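Local coordinates for transcriptional regulatory protein RcsB (Salmonella enterica subsp. enterica serovar Typhimurium, PDB 6EO3), which acts as the DNA-binding response regulator of the Rcs two-component signalling system and probably controls transcription of numerous genes, at residues 6-11 with 32-37; 48-53 with 79-84; 83-88 with 104-109. The protein carries 1 engineered substitution. All coordinates share one frame; numbering follows the deposited sequence.

Contact 1: 6-11 with 32-37; sequences VIIADD and VGEFED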
ATOM      1  N   VAL A   6      -7.523  26.776  20.204  1.00 42.59           N
ATOM      2  CA  VAL A   6      -7.907  25.977  19.043  1.00 42.82           C
ATOM      3  C   VAL A   6      -7.833  26.790  17.743  1.00 42.91           C
ATOM      4  O   VAL A   6      -8.249  27.945  17.697  1.00 41.80           O
ATOM      5  CB  VAL A   6      -9.345  25.412  19.183  1.00 43.78           C
ATOM      6  CG1 VAL A   6      -9.620  24.373  18.118  1.00 44.61           C
ATOM      7  CG2 VAL A   6      -9.571  24.792  20.556  1.00 44.13           C
ATOM      8  N   ILE A   7      -7.304  26.155  16.698  1.00 42.81           N
ATOM      9  CA  ILE A   7      -7.346  26.671  15.332  1.00 42.03           C
ATOM     10  C   ILE A   7      -8.323  25.853  14.496  1.00 40.88           C
ATOM     11  O   ILE A   7      -8.283  24.626  14.539  1.00 38.39           O
ATOM     12  CB  ILE A   7      -5.969  26.575  14.655  1.00 43.30           C
ATOM     13  CG1 ILE A   7      -5.008  27.561  15.317  1.00 44.96           C
ATOM     14  CG2 ILE A   7      -6.079  26.855  13.154  1.00 42.07           C
ATOM     15  CD1 ILE A   7      -3.570  27.368  14.895  1.00 46.54           C
ATOM     16  N   ILE A   8      -9.166  26.540  13.720  1.00 40.72           N
ATOM     17  CA  ILE A   8     -10.109  25.888  12.800  1.00 42.43           C
ATOM     18  C   ILE A   8      -9.712  26.116  11.349  1.00 41.28           C
ATOM     19  O   ILE A   8      -9.412  27.244  10.942  1.00 40.18           O
ATOM     20  CB  ILE A   8     -11.541  26.414  12.948  1.00 45.72           C
ATOM     21  CG1 ILE A   8     -11.972  26.450  14.415  1.00 48.16           C
ATOM     22  CG2 ILE A   8     -12.504  25.550  12.152  1.00 47.36           C
ATOM     23  CD1 ILE A   8     -13.080  27.463  14.655  1.00 49.53           C
ATOM     24  N   ALA A   9      -9.733  25.039  10.570  1.00 41.13           N
ATOM     25  CA  ALA A   9      -9.429  25.104   9.143  1.00 41.35           C
ATOM     26  C   ALA A   9     -10.534  24.444   8.323  1.00 42.61           C
ATOM     27  O   ALA A   9     -10.848  23.263   8.509  1.00 41.26           O
ATOM     28  CB  ALA A   9      -8.088  24.447   8.862  1.00 41.75           C
ATOM     29  N   ASP A  10     -11.128  25.228   7.424  1.00 45.14           N
ATOM     30  CA  ASP A  10     -12.176  24.753   6.507  1.00 45.84           C
ATOM     31  C   ASP A  10     -12.343  25.760   5.384  1.00 46.63           C
ATOM     32  O   ASP A  10     -12.324  26.966   5.629  1.00 49.82           O
ATOM     33  CB  ASP A  10     -13.509  24.563   7.227  1.00 45.41           C
ATOM     34  CG  ASP A  10     -14.542  23.864   6.365  1.00 47.30           C
ATOM     35  OD1 ASP A  10     -15.103  24.512   5.446  1.00 50.91           O
ATOM     36  OD2 ASP A  10     -14.799  22.662   6.599  1.00 46.24           O
ATOM     37  N   ASP A  11     -12.512  25.264   4.162  1.00 45.51           N
ATOM     38  CA  ASP A  11     -12.611  26.132   2.985  1.00 46.22           C
ATOM     39  C   ASP A  11     -13.866  27.001   2.977  1.00 45.72           C
ATOM     40  O   ASP A  11     -13.846  28.103   2.436  1.00 48.92           O
ATOM     41  CB  ASP A  11     -12.528  25.315   1.688  1.00 50.04           C
ATOM     42  CG  ASP A  11     -13.450  24.113   1.697  1.00 53.42           C
ATOM     43  OD1 ASP A  11     -13.163  23.145   2.442  1.00 57.00           O
ATOM     44  OD2 ASP A  11     -14.468  24.144   0.979  1.00 56.99           O
ATOM     45  N   VAL A  32      -8.225  30.640  18.403  1.00 42.60           N
ATOM     46  CA  VAL A  32      -7.145  31.581  18.106  1.00 43.11           C
ATOM     47  C   VAL A  32      -6.942  31.806  16.608  1.00 42.34           C
ATOM     48  O   VAL A  32      -6.174  32.681  16.231  1.00 43.78           O
ATOM     49  CB  VAL A  32      -5.800  31.188  18.780  1.00 41.84           C
ATOM     50  CG1 VAL A  32      -5.936  31.261  20.287  1.00 42.01           C
ATOM     51  CG2 VAL A  32      -5.326  29.803  18.362  1.00 41.50           C
ATOM     52  N   GLY A  33      -7.625  31.043  15.760  1.00 41.28           N
ATOM     53  CA  GLY A  33      -7.490  31.242  14.320  1.00 41.58           C
ATOM     54  C   GLY A  33      -8.435  30.446  13.441  1.00 42.19           C
ATOM     55  O   GLY A  33      -8.827  29.329  13.782  1.00 42.15           O
ATOM     56  N   GLU A  34      -8.775  31.040  12.297  1.00 42.61           N
ATOM     57  CA  GLU A  34      -9.614  30.419  11.276  1.00 44.39           C
ATOM     58  C   GLU A  34      -8.969  30.599   9.903  1.00 44.49           C
ATOM     59  O   GLU A  34      -8.603  31.715   9.528  1.00 45.77           O
ATOM     60  CB  GLU A  34     -10.992  31.071  11.256  1.00 45.83           C
ATOM     61  CG  GLU A  34     -11.614  31.256  12.626  1.00 49.52           C
ATOM     62  CD  GLU A  34     -13.011  31.845  12.559  1.00 53.00           C
ATOM     63  OE1 GLU A  34     -13.346  32.490  11.541  1.00 57.42           O
ATOM     64  OE2 GLU A  34     -13.779  31.664  13.524  1.00 53.00           O
ATOM     65  N   PHE A  35      -8.827  29.513   9.153  1.00 44.25           N
ATOM     66  CA  PHE A  35      -8.148  29.565   7.850  1.00 45.12           C
ATOM     67  C   PHE A  35      -8.965  28.852   6.788  1.00 46.92           C
ATOM     68  O   PHE A  35      -9.622  27.848   7.075  1.00 49.15           O
ATOM     69  CB  PHE A  35      -6.736  28.975   7.965  1.00 43.81           C
ATOM     70  CG  PHE A  35      -5.886  29.688   8.973  1.00 43.61           C
ATOM     71  CD1 PHE A  35      -5.160  30.808   8.615  1.00 44.67           C
ATOM     72  CD2 PHE A  35      -5.875  29.283  10.297  1.00 44.02           C
ATOM     73  CE1 PHE A  35      -4.412  31.488   9.550  1.00 44.65           C
ATOM     74  CE2 PHE A  35      -5.130  29.958  11.238  1.00 42.79           C
ATOM     75  CZ  PHE A  35      -4.400  31.065  10.864  1.00 44.62           C
ATOM     76  N   GLU A  36      -8.950  29.391   5.570  1.00 49.56           N
ATOM     77  CA  GLU A  36      -9.703  28.794   4.458  1.00 50.92           C
ATOM     78  C   GLU A  36      -8.816  28.059   3.486  1.00 51.48           C
ATOM     79  O   GLU A  36      -9.323  27.346   2.620  1.00 52.10           O
ATOM     80  CB  GLU A  36     -10.555  29.839   3.744  1.00 52.41           C
ATOM     81  CG  GLU A  36     -11.684  30.335   4.641  1.00 54.23           C
ATOM     82  CD  GLU A  36     -12.624  31.315   3.978  1.00 56.04           C
ATOM     83  OE1 GLU A  36     -12.774  31.293   2.736  1.00 58.04           O
ATOM     84  OE2 GLU A  36     -13.232  32.110   4.721  1.00 60.02           O
ATOM     85  N   ASP A  37      -7.504  28.224   3.633  1.00 53.78           N
ATOM     86  CA  ASP A  37      -6.548  27.437   2.865  1.00 57.04           C
ATOM     87  C   ASP A  37      -5.375  26.968   3.720  1.00 54.44           C
ATOM     88  O   ASP A  37      -5.012  27.595   4.720  1.00 54.24           O
ATOM     89  CB  ASP A  37      -6.056  28.191   1.629  1.00 63.89           C
ATOM     90  CG  ASP A  37      -5.223  29.410   1.968  1.00 69.63           C
ATOM     91  OD1 ASP A  37      -5.814  30.464   2.298  1.00 74.83           O
ATOM     92  OD2 ASP A  37      -3.977  29.314   1.880  1.00 73.08           O
TER
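I7 makes the apolar side-chain packing across this contact, with one branch on each of two partners. Its CG2 lies at the edge of the F35 ring, near the ring plane and 3.8 Å from F35 CD2, while its CG1 crosses V32 CG2 obliquely at the same separation. The F35 torsion accounts for the first touch: CG stands anti to the carbonyl carbon (chi1 -59°), which swings the ring back along its own strand until F35 CE2 is 4.1 Å from G33 CA, over a residue that has no side chain. L41 of helix 38-44 packs on both I7 and F35 from this face.

Segments 6-9 and 32-35 run parallel within 7°, their axes approaching to 4.7 Å, and are joined by four hydrogen bonds: V32 N to V6 O, I8 N to G33 O (2.8 Å and nearly straight at 170°), F35 N to I8 O, and D10 N to F35 O.

Packing is looser on the other face and at the C-terminal end. The side chains of E34 and I8 barely approach each other, 4.4 Å between E34 OE2 and I8 CD1, and the carboxylate of E34 turns instead to a salt bridge with R20. Solvent-exposed E36 lays its aliphatic part along the facing backbone, CG 3.6 Å from D10 O; its OE1 and D11 O are both acceptors and form no bond. D10 OD1 accepts from H12 N beyond the strand end, and D11 OD1 lies close to a carboxylate oxygen of D56, the predicted phosphorylation site. Parallel strands 4-9 and 29-35, joined through helix 13-24, form the first beta-alpha-beta unit of a CheY-like receiver domain, with D10 and D11 just past the C-terminal end of the first strand.

Contact 2: 48-53 with 79-84; sequences LDAHVL and PSLSII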
ATOM      1  N   LEU A  48       0.797  31.353  16.786  1.00 53.83           N
ATOM      2  CA  LEU A  48      -0.521  31.382  17.444  1.00 54.88           C
ATOM      3  C   LEU A  48      -0.676  30.729  18.817  1.00 57.03           C
ATOM      4  O   LEU A  48      -1.645  31.046  19.522  1.00 58.98           O
ATOM      5  CB  LEU A  48      -1.588  30.825  16.495  1.00 54.56           C
ATOM      6  CG  LEU A  48      -1.997  31.757  15.348  1.00 53.18           C
ATOM      7  CD1 LEU A  48      -2.832  30.996  14.336  1.00 52.69           C
ATOM      8  CD2 LEU A  48      -2.753  32.981  15.844  1.00 53.56           C
ATOM      9  N   ASP A  49       0.245  29.840  19.193  1.00 57.25           N
ATOM     10  CA  ASP A  49       0.193  29.131  20.489  1.00 59.72           C
ATOM     11  C   ASP A  49      -1.080  28.281  20.579  1.00 54.87           C
ATOM     12  O   ASP A  49      -1.860  28.388  21.521  1.00 55.80           O
ATOM     13  CB  ASP A  49       0.300  30.130  21.669  1.00 66.01           C
ATOM     14  CG  ASP A  49       0.436  29.443  23.051  1.00 72.92           C
ATOM     15  OD1 ASP A  49       0.792  28.240  23.135  1.00 76.44           O
ATOM     16  OD2 ASP A  49       0.188  30.133  24.071  1.00 76.50           O
ATOM     17  N   ALA A  50      -1.291  27.455  19.566  1.00 51.58           N
ATOM     18  CA  ALA A  50      -2.438  26.543  19.536  1.00 49.37           C
ATOM     19  C   ALA A  50      -2.086  25.192  20.157  1.00 47.58           C
ATOM     20  O   ALA A  50      -0.954  24.736  20.068  1.00 46.09           O
ATOM     21  CB  ALA A  50      -2.926  26.354  18.105  1.00 48.44           C
ATOM     22  N   HIS A  51      -3.069  24.559  20.783  1.00 48.95           N
ATOM     23  CA  HIS A  51      -2.917  23.195  21.297  1.00 49.35           C
ATOM     24  C   HIS A  51      -3.544  22.165  20.376  1.00 48.26           C
ATOM     25  O   HIS A  51      -3.071  21.023  20.297  1.00 46.88           O
ATOM     26  CB  HIS A  51      -3.540  23.081  22.675  1.00 50.31           C
ATOM     27  CG  HIS A  51      -3.005  24.082  23.639  1.00 52.46           C
ATOM     28  ND1 HIS A  51      -3.797  25.040  24.225  1.00 52.68           N
ATOM     29  CD2 HIS A  51      -1.747  24.313  24.077  1.00 54.23           C
ATOM     30  CE1 HIS A  51      -3.056  25.810  25.000  1.00 53.39           C
ATOM     31  NE2 HIS A  51      -1.807  25.388  24.928  1.00 54.77           N
ATOM     32  N   VAL A  52      -4.610  22.570  19.686  1.00 47.12           N
ATOM     33  CA  VAL A  52      -5.313  21.678  18.776  1.00 44.67           C
ATOM     34  C   VAL A  52      -5.754  22.404  17.520  1.00 42.69           C
ATOM     35  O   VAL A  52      -6.160  23.569  17.547  1.00 42.09           O
ATOM     36  CB  VAL A  52      -6.508  20.944  19.462  1.00 47.49           C
ATOM     37  CG1 VAL A  52      -7.278  21.863  20.382  1.00 46.40           C
ATOM     38  CG2 VAL A  52      -7.458  20.305  18.442  1.00 49.15           C
ATOM     39  N   LEU A  53      -5.642  21.681  16.416  1.00 41.72           N
ATOM     40  CA  LEU A  53      -6.100  22.116  15.114  1.00 41.09           C
ATOM     41  C   LEU A  53      -7.277  21.249  14.745  1.00 41.58           C
ATOM     42  O   LEU A  53      -7.198  20.031  14.828  1.00 44.66           O
ATOM     43  CB  LEU A  53      -4.993  21.905  14.090  1.00 40.88           C
ATOM     44  CG  LEU A  53      -5.297  22.012  12.597  1.00 39.83           C
ATOM     45  CD1 LEU A  53      -5.814  23.395  12.235  1.00 39.17           C
ATOM     46  CD2 LEU A  53      -4.014  21.695  11.833  1.00 40.15           C
ATOM     47  N   PRO A  79       4.708  18.575  16.030  1.00 53.09           N
ATOM     48  CA  PRO A  79       4.464  17.375  16.840  1.00 52.97           C
ATOM     49  C   PRO A  79       3.761  17.607  18.186  1.00 54.39           C
ATOM     50  O   PRO A  79       3.162  16.675  18.726  1.00 54.46           O
ATOM     51  CB  PRO A  79       5.873  16.821  17.079  1.00 55.86           C
ATOM     52  CG  PRO A  79       6.792  17.989  16.932  1.00 54.98           C
ATOM     53  CD  PRO A  79       6.149  18.877  15.906  1.00 54.70           C
ATOM     54  N   SER A  80       3.834  18.821  18.728  1.00 54.12           N
ATOM     55  CA  SER A  80       3.136  19.138  19.983  1.00 53.80           C
ATOM     56  C   SER A  80       1.656  19.406  19.732  1.00 51.95           C
ATOM     57  O   SER A  80       0.858  19.429  20.662  1.00 51.83           O
ATOM     58  CB  SER A  80       3.753  20.360  20.662  1.00 55.44           C
ATOM     59  OG  SER A  80       5.156  20.197  20.831  1.00 60.26           O
ATOM     60  N   LEU A  81       1.302  19.617  18.470  1.00 49.62           N
ATOM     61  CA  LEU A  81      -0.044  20.002  18.090  1.00 47.81           C
ATOM     62  C   LEU A  81      -0.983  18.802  17.977  1.00 47.94           C
ATOM     63  O   LEU A  81      -0.721  17.866  17.225  1.00 51.21           O
ATOM     64  CB  LEU A  81       0.019  20.743  16.766  1.00 45.95           C
ATOM     65  CG  LEU A  81      -1.229  21.448  16.267  1.00 46.47           C
ATOM     66  CD1 LEU A  81      -1.685  22.582  17.179  1.00 47.02           C
ATOM     67  CD2 LEU A  81      -0.931  21.964  14.869  1.00 46.95           C
ATOM     68  N   SER A  82      -2.072  18.833  18.736  1.00 46.48           N
ATOM     69  CA  SER A  82      -3.089  17.797  18.662  1.00 47.29           C
ATOM     70  C   SER A  82      -4.030  18.080  17.494  1.00 46.54           C
ATOM     71  O   SER A  82      -4.512  19.201  17.341  1.00 48.18           O
ATOM     72  CB  SER A  82      -3.871  17.743  19.964  1.00 47.16           C
ATOM     73  OG  SER A  82      -3.063  17.206  20.986  1.00 48.11           O
ATOM     74  N   ILE A  83      -4.291  17.066  16.676  1.00 44.61           N
ATOM     75  CA  ILE A  83      -5.048  17.253  15.428  1.00 42.02           C
ATOM     76  C   ILE A  83      -6.327  16.435  15.415  1.00 40.35           C
ATOM     77  O   ILE A  83      -6.284  15.214  15.508  1.00 40.13           O
ATOM     78  CB  ILE A  83      -4.200  16.871  14.190  1.00 41.01           C
ATOM     79  CG1 ILE A  83      -2.907  17.685  14.155  1.00 41.17           C
ATOM     80  CG2 ILE A  83      -4.972  17.123  12.906  1.00 40.40           C
ATOM     81  CD1 ILE A  83      -1.854  17.127  13.232  1.00 42.95           C
ATOM     82  N   ILE A  84      -7.458  17.120  15.291  1.00 40.72           N
ATOM     83  CA  ILE A  84      -8.738  16.468  15.002  1.00 40.31           C
ATOM     84  C   ILE A  84      -9.048  16.684  13.537  1.00 39.68           C
ATOM     85  O   ILE A  84      -9.262  17.812  13.122  1.00 41.05           O
ATOM     86  CB  ILE A  84      -9.899  17.034  15.856  1.00 39.93           C
ATOM     87  CG1 ILE A  84      -9.592  16.841  17.341  1.00 40.45           C
ATOM     88  CG2 ILE A  84     -11.228  16.363  15.507  1.00 37.96           C
ATOM     89  CD1 ILE A  84     -10.513  17.624  18.248  1.00 41.42           C
TER
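L53 and L81 meet on one face of the sheet and bury more surface than any other residues here, 86 and 68 Å² respectively. L81 comes from the loop just before its strand. Its CG lies anti to the backbone N (chi1 -170°), which carries the two methyls across to the facing chain, where each has its own target. CD2 rests 4.1 Å from L53 CB, and CD1 sits against the backbone leading into strand 52-56, 3.7 Å from both A50 O and H51 C, with A50 CB slightly farther off. L45 also packs on L81, and I7 of strand 4-9 on L53.

The backbone of L53 is gripped at both polar atoms: its N donates to S82 O at 2.9 Å, and its O accepts from I84 N at 3.0 Å. A third bond, S82 N to H51 O, opens the ladder. This is the parallel pairing of two strands joined through helix 68-77, a beta-alpha-beta crossover in the middle of the five-stranded receiver-domain sheet. The bridges V52 to S82 and L53 to I83 set the register.

V52, with 43 Å² buried, works on the opposite face. Its CG2 lies opposite the backbone N, with CG1 at chi1 41°; from there CG2 reaches S82 O at 3.3 Å and meets I84 CD1 at 4.1 Å. Helix 112-125 packs over this face through L123 on V52 and S82, and through A119 and L120 on I84. Of the S82 side chain, CB comes nearest, 3.4 Å from H51 O. The CB of H51 points away from the 79-84 segment, and the imidazole ND1 is hydrogen-bonded to the backbone N of N5, on the side of strand 4-9.

Contact 3: 83-88 with 104-109; sequences IIVLTM and EGIVLK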
ATOM      1  N   ILE A  83      -4.291  17.066  16.676  1.00 44.61           N
ATOM      2  CA  ILE A  83      -5.048  17.253  15.428  1.00 42.02           C
ATOM      3  C   ILE A  83      -6.327  16.435  15.415  1.00 40.35           C
ATOM      4  O   ILE A  83      -6.284  15.214  15.508  1.00 40.13           O
ATOM      5  CB  ILE A  83      -4.200  16.871  14.190  1.00 41.01           C
ATOM      6  CG1 ILE A  83      -2.907  17.685  14.155  1.00 41.17           C
ATOM      7  CG2 ILE A  83      -4.972  17.123  12.906  1.00 40.40           C
ATOM      8  CD1 ILE A  83      -1.854  17.127  13.232  1.00 42.95           C
ATOM      9  N   ILE A  84      -7.458  17.120  15.291  1.00 40.72           N
ATOM     10  CA  ILE A  84      -8.738  16.468  15.002  1.00 40.31           C
ATOM     11  C   ILE A  84      -9.048  16.684  13.537  1.00 39.68           C
ATOM     12  O   ILE A  84      -9.262  17.812  13.122  1.00 41.05           O
ATOM     13  CB  ILE A  84      -9.899  17.034  15.856  1.00 39.93           C
ATOM     14  CG1 ILE A  84      -9.592  16.841  17.341  1.00 40.45           C
ATOM     15  CG2 ILE A  84     -11.228  16.363  15.507  1.00 37.96           C
ATOM     16  CD1 ILE A  84     -10.513  17.624  18.248  1.00 41.42           C
ATOM     17  N   VAL A  85      -9.088  15.606  12.755  1.00 41.36           N
ATOM     18  CA  VAL A  85      -9.496  15.703  11.356  1.00 40.79           C
ATOM     19  C   VAL A  85     -11.026  15.680  11.210  1.00 41.36           C
ATOM     20  O   VAL A  85     -11.714  14.830  11.747  1.00 40.28           O
ATOM     21  CB  VAL A  85      -8.828  14.620  10.492  1.00 41.80           C
ATOM     22  CG1 VAL A  85      -9.470  14.538   9.115  1.00 41.41           C
ATOM     23  CG2 VAL A  85      -7.356  14.939  10.338  1.00 42.19           C
ATOM     24  N   LEU A  86     -11.535  16.638  10.455  1.00 43.16           N
ATOM     25  CA  LEU A  86     -12.953  16.808  10.258  1.00 44.96           C
ATOM     26  C   LEU A  86     -13.231  16.496   8.798  1.00 46.62           C
ATOM     27  O   LEU A  86     -12.687  17.144   7.910  1.00 48.15           O
ATOM     28  CB  LEU A  86     -13.341  18.247  10.610  1.00 45.34           C
ATOM     29  CG  LEU A  86     -14.787  18.543  11.001  1.00 49.18           C
ATOM     30  CD1 LEU A  86     -15.203  17.813  12.266  1.00 50.14           C
ATOM     31  CD2 LEU A  86     -14.974  20.048  11.180  1.00 50.98           C
ATOM     32  N   THR A  87     -14.048  15.485   8.535  1.00 45.41           N
ATOM     33  CA  THR A  87     -14.248  15.076   7.159  1.00 46.54           C
ATOM     34  C   THR A  87     -15.698  14.746   6.823  1.00 47.19           C
ATOM     35  O   THR A  87     -16.471  14.262   7.639  1.00 48.60           O
ATOM     36  CB  THR A  87     -13.322  13.898   6.765  1.00 48.23           C
ATOM     37  OG1 THR A  87     -13.468  13.609   5.359  1.00 50.32           O
ATOM     38  CG2 THR A  87     -13.629  12.651   7.586  1.00 49.73           C
ATOM     39  N   MET A  88     -16.038  15.037   5.584  1.00 41.18           N
ATOM     40  CA  MET A  88     -17.332  14.735   5.046  1.00 43.99           C
ATOM     41  C   MET A  88     -17.325  13.304   4.487  1.00 44.70           C
ATOM     42  O   MET A  88     -18.375  12.719   4.266  1.00 46.46           O
ATOM     43  CB  MET A  88     -17.651  15.761   3.960  1.00 46.01           C
ATOM     44  CG  MET A  88     -19.107  16.147   3.878  1.00 49.75           C
ATOM     45  SD  MET A  88     -19.759  17.011   5.318  1.00 49.29           S
ATOM     46  CE  MET A  88     -21.441  17.199   4.726  1.00 51.42           C
ATOM     47  N   GLU A 104      -5.020  12.733  16.881  1.00 55.80           N
ATOM     48  CA  GLU A 104      -5.718  12.698  18.155  1.00 54.31           C
ATOM     49  C   GLU A 104      -7.231  12.517  18.023  1.00 52.66           C
ATOM     50  O   GLU A 104      -7.910  12.249  19.003  1.00 55.84           O
ATOM     51  CB  GLU A 104      -5.374  13.954  18.961  1.00 54.79           C
ATOM     52  CG  GLU A 104      -3.959  13.963  19.541  1.00 56.06           C
ATOM     53  CD  GLU A 104      -2.857  13.935  18.484  1.00 56.83           C
ATOM     54  OE1 GLU A 104      -1.862  13.214  18.678  1.00 62.51           O
ATOM     55  OE2 GLU A 104      -2.971  14.625  17.452  1.00 55.03           O
ATOM     56  N   GLY A 105      -7.765  12.668  16.818  1.00 52.29           N
ATOM     57  CA  GLY A 105      -9.191  12.436  16.597  1.00 49.28           C
ATOM     58  C   GLY A 105      -9.636  12.553  15.156  1.00 47.44           C
ATOM     59  O   GLY A 105      -9.047  13.288  14.371  1.00 46.39           O
ATOM     60  N   ILE A 106     -10.683  11.814  14.804  1.00 46.52           N
ATOM     61  CA  ILE A 106     -11.373  12.020  13.534  1.00 44.78           C
ATOM     62  C   ILE A 106     -12.882  12.112  13.789  1.00 42.40           C
ATOM     63  O   ILE A 106     -13.425  11.354  14.598  1.00 42.57           O
ATOM     64  CB  ILE A 106     -11.030  10.916  12.513  1.00 47.78           C
ATOM     65  CG1 ILE A 106     -11.445  11.343  11.106  1.00 48.38           C
ATOM     66  CG2 ILE A 106     -11.690   9.602  12.891  1.00 52.85           C
ATOM     67  CD1 ILE A 106     -10.977  10.384  10.029  1.00 52.16           C
ATOM     68  N   VAL A 107     -13.540  13.052  13.109  1.00 38.72           N
ATOM     69  CA  VAL A 107     -14.954  13.347  13.337  1.00 37.75           C
ATOM     70  C   VAL A 107     -15.659  13.593  12.002  1.00 37.97           C
ATOM     71  O   VAL A 107     -15.145  14.303  11.132  1.00 38.62           O
ATOM     72  CB  VAL A 107     -15.128  14.583  14.257  1.00 38.01           C
ATOM     73  CG1 VAL A 107     -16.591  14.994  14.390  1.00 38.55           C
ATOM     74  CG2 VAL A 107     -14.538  14.322  15.636  1.00 38.07           C
ATOM     75  N   LEU A 108     -16.841  13.006  11.844  1.00 38.31           N
ATOM     76  CA  LEU A 108     -17.637  13.220  10.640  1.00 37.92           C
ATOM     77  C   LEU A 108     -18.280  14.573  10.741  1.00 40.13           C
ATOM     78  O   LEU A 108     -18.945  14.888  11.737  1.00 41.75           O
ATOM     79  CB  LEU A 108     -18.696  12.134  10.465  1.00 38.42           C
ATOM     80  CG  LEU A 108     -18.112  10.764  10.128  1.00 37.86           C
ATOM     81  CD1 LEU A 108     -19.225   9.742  10.063  1.00 40.45           C
ATOM     82  CD2 LEU A 108     -17.366  10.797   8.803  1.00 38.52           C
ATOM     83  N   LYS A 109     -18.070  15.373   9.701  1.00 41.99           N
ATOM     84  CA  LYS A 109     -18.470  16.777   9.700  1.00 43.25           C
ATOM     85  C   LYS A 109     -19.980  16.922   9.874  1.00 44.09           C
ATOM     86  O   LYS A 109     -20.448  17.866  10.507  1.00 48.14           O
ATOM     87  CB  LYS A 109     -17.999  17.448   8.400  1.00 44.90           C
ATOM     88  CG  LYS A 109     -17.898  18.969   8.455  1.00 47.31           C
ATOM     89  CD  LYS A 109     -17.538  19.572   7.099  1.00 49.54           C
ATOM     90  CE  LYS A 109     -16.146  19.163   6.654  1.00 51.29           C
ATOM     91  NZ  LYS A 109     -15.638  19.967   5.508  1.00 54.02           N
TER
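K109 lays its aliphatic chain across L86 and M88, meeting each at about a right angle: CG is 4.0 Å from L86 CG, and CB is 3.6 Å from M88 SD. This is an edge of the parallel sheet in the CheY-like receiver domain, where strand 105-108 joins strand 82-87 through helix 92-99 in a parallel beta-alpha-beta unit. The K109 chain starts with CG anti to the backbone N (chi1 -159°) and bends at chi3; its NZ forms salt bridges with D10 and with D56, the predicted phosphorylation site. M88 also packs on L167 of the second subunit.

Back along the strands, L86 CD1 touches V107 CG1 at 3.8 Å on the face where helix 112-125 lies. On the other face I106 sets CG1 3.6 Å from V85 O, with L95 and V98 of helix 92-99 packed against it. The strand ladder includes V85 N to G105 O, V107 N to V85 O and T87 N to V107 O. At its start a side chain stands in for a backbone acceptor: E104 OE2 takes the N-H of I83 at 2.9 Å, on the anti side of the carboxylate and 18° out of its plane.

How the contacts relate
From the N terminus, contact 1 closes first, bringing 32-37 back to 6-11 after helix 13-24. Helix 38-44 then leads to contact 2, whose loop from 48-53 to 79-84 holds helix 68-77. Contact 3 starts where contact 2 ends, since both use I83 and I84, and closes after helix 92-99. The loops follow in series; none nests within or crosses another. Together they involve all five strands and make three of the sheet's four pairings; the remaining one lies between strands 4-9 and 52-56. There contacts 1 and 2 touch directly, through a probable hydrogen bond from I7 N to V52 O at 3.0 Å.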